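Local atomic coordinates of stage II sporulation protein SA (Bacillus subtilis, PDB entry 3O6Q), a protein that is the toxin of a type II toxin-antitoxin system, killing the cell during sporulation unless its cognate antitoxin SpoIISB neutralises it. Residues E50-L55 with A67-Y72. Numbering follows the deposited sequence.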
loop_
_atom_site.group_PDB
_atom_site.type_symbol
_atom_site.label_atom_id
_atom_site.label_comp_id
_atom_site.label_asym_id
_atom_site.label_seq_id
_atom_site.Cartn_x
_atom_site.Cartn_y
_atom_site.Cartn_z
ATOM N N GLU A 50 -5.154 20.799 5.817
ATOM C CA GLU A 50 -6.212 20.760 4.800
ATOM C C GLU A 50 -5.923 19.814 3.646
ATOM O O GLU A 50 -6.784 19.024 3.268
ATOM C CB GLU A 50 -6.435 22.133 4.205
ATOM C CG GLU A 50 -7.476 22.111 3.107
ATOM C CD GLU A 50 -7.967 23.470 2.710
ATOM O OE1 GLU A 50 -7.597 24.469 3.371
ATOM O OE2 GLU A 50 -8.736 23.533 1.737
ATOM N N GLY A 51 -4.721 19.910 3.087
ATOM C CA GLY A 51 -4.276 18.993 2.065
ATOM C C GLY A 51 -4.232 17.533 2.486
ATOM O O GLY A 51 -4.604 16.647 1.716
ATOM N N ILE A 52 -3.770 17.257 3.696
ATOM C CA ILE A 52 -3.793 15.898 4.200
ATOM C C ILE A 52 -5.235 15.408 4.370
ATOM O O ILE A 52 -5.578 14.337 3.878
ATOM C CB ILE A 52 -3.014 15.805 5.505
ATOM C CG1 ILE A 52 -1.521 15.967 5.176
ATOM C CG2 ILE A 52 -3.365 14.546 6.212
ATOM C CD1 ILE A 52 -0.649 14.757 5.389
ATOM N N ASP A 53 -6.079 16.211 5.024
ATOM C CA ASP A 53 -7.517 15.903 5.078
ATOM C C ASP A 53 -8.150 15.627 3.681
ATOM O O ASP A 53 -8.896 14.670 3.556
ATOM C CB ASP A 53 -8.297 17.002 5.795
ATOM C CG ASP A 53 -9.720 16.581 6.152
ATOM O OD1 ASP A 53 -9.883 15.567 6.860
ATOM O OD2 ASP A 53 -10.692 17.257 5.720
ATOM N N LYS A 54 -7.841 16.402 2.646
ATOM C CA LYS A 54 -8.503 16.189 1.325
ATOM C C LYS A 54 -8.012 14.932 0.624
ATOM O O LYS A 54 -8.756 14.290 -0.115
ATOM C CB LYS A 54 -8.337 17.384 0.367
ATOM C CG LYS A 54 -9.034 18.650 0.852
ATOM C CD LYS A 54 -9.399 19.614 -0.263
ATOM C CE LYS A 54 -10.325 20.738 0.260
ATOM N NZ LYS A 54 -10.738 21.720 -0.799
ATOM N N LEU A 55 -6.759 14.584 0.878
ATOM C CA LEU A 55 -6.144 13.418 0.283
ATOM C C LEU A 55 -6.718 12.166 0.907
ATOM O O LEU A 55 -7.104 11.224 0.213
ATOM C CB LEU A 55 -4.638 13.475 0.516
ATOM C CG LEU A 55 -3.829 12.366 -0.136
ATOM C CD1 LEU A 55 -4.109 12.310 -1.625
ATOM C CD2 LEU A 55 -2.303 12.535 0.221
ATOM N N ALA A 67 -12.619 8.824 6.430
ATOM C CA ALA A 67 -11.388 9.333 7.031
ATOM C C ALA A 67 -11.527 10.842 7.267
ATOM O O ALA A 67 -12.178 11.552 6.487
ATOM C CB ALA A 67 -10.209 9.033 6.163
ATOM N N SER A 68 -10.925 11.312 8.360
ATOM C CA SER A 68 -10.940 12.721 8.747
ATOM C C SER A 68 -9.653 13.031 9.486
ATOM O O SER A 68 -9.012 12.136 10.021
ATOM C CB SER A 68 -12.088 13.029 9.682
ATOM O OG SER A 68 -13.319 12.608 9.161
ATOM N N LEU A 69 -9.307 14.310 9.500
ATOM C CA LEU A 69 -8.188 14.838 10.237
ATOM C C LEU A 69 -8.779 15.739 11.299
ATOM O O LEU A 69 -9.428 16.728 10.981
ATOM C CB LEU A 69 -7.273 15.636 9.316
ATOM C CG LEU A 69 -5.932 16.021 9.983
ATOM C CD1 LEU A 69 -5.244 14.807 10.562
ATOM C CD2 LEU A 69 -4.972 16.691 9.035
ATOM N N CYS A 70 -8.592 15.375 12.564
ATOM C CA CYS A 70 -9.267 16.053 13.646
ATOM C C CYS A 70 -8.244 16.769 14.511
ATOM O O CYS A 70 -7.193 16.216 14.823
ATOM C CB CYS A 70 -10.073 15.041 14.473
ATOM S SG CYS A 70 -11.417 14.248 13.595
ATOM N N HIS A 71 -8.548 18.012 14.879
ATOM C CA HIS A 71 -7.702 18.740 15.803
ATOM C C HIS A 71 -7.669 17.941 17.093
ATOM O O HIS A 71 -8.662 17.318 17.463
ATOM C CB HIS A 71 -8.242 20.156 16.043
ATOM C CG HIS A 71 -8.018 21.097 14.890
ATOM N ND1 HIS A 71 -6.829 21.774 14.700
ATOM C CD2 HIS A 71 -8.830 21.466 13.864
ATOM C CE1 HIS A 71 -6.918 22.514 13.605
ATOM N NE2 HIS A 71 -8.118 22.339 13.075
ATOM N N TYR A 72 -6.520 17.919 17.745
ATOM C CA TYR A 72 -6.384 17.232 19.011
ATOM C C TYR A 72 -5.469 18.051 19.934
ATOM O O TYR A 72 -4.516 17.533 20.519
ATOM C CB TYR A 72 -5.875 15.804 18.782
ATOM C CG TYR A 72 -6.049 14.923 20.004
ATOM C CD1 TYR A 72 -7.271 14.333 20.298
ATOM C CD2 TYR A 72 -5.001 14.701 20.873
ATOM C CE1 TYR A 72 -7.444 13.558 21.436
ATOM C CE2 TYR A 72 -5.163 13.920 22.001
ATOM C CZ TYR A 72 -6.387 13.350 22.285
ATOM O OH TYR A 72 -6.539 12.589 23.435
#
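D53 reaches from the helix to the strand and accepts a hydrogen bond from the backbone of L69, with D53 OD1 and L69 N 3.0 Å apart. The bond is bent, 134° at the hydrogen, and the N-H meets the anti side of the carboxylate, 30° out of its plane. Because 66-71 is an outermost strand of the sheet within this chain, the amide of L69 looks outward, and a short acidic side chain on the adjoining helix suits it as an acceptor. With chi1 at -167°, CG of D53 stands anti to its own backbone N, which brings the carboxylate nearer the strand. D53 OD1 also lies 3.6 Å from L69 CB, the two side chains running alongside and pointing opposite ways.

This close patch continues on the apolar side, where L69, the residue whose side chain starts out toward the helix, brings its CD2 branch to 3.9 Å from CG2 of I52. Branching at CB lets I52 divide its work: CG2 meets the leucine while the longer arm leads away.

Between the two segments the other side is looser and more polar, though another protein chain covers part of it. CB of S68 points away from the helix. The second carboxylate oxygen of D53 pairs with K57 one turn on and with a basic side chain of that other chain, so the carboxylate probably stays ionised.

In this predicted cytoplasmic part of a membrane toxin, helix 45-61 packs on edge strand 66-71 of an antiparallel sheet; its segment 50-55 runs roughly antiparallel to 67-71, the axes approaching to 7.5 Å. L69 also packs on Y120 and I122 of the neighbouring strand 118-125, and I52 rests on T142 and Y145 of helix 132-148.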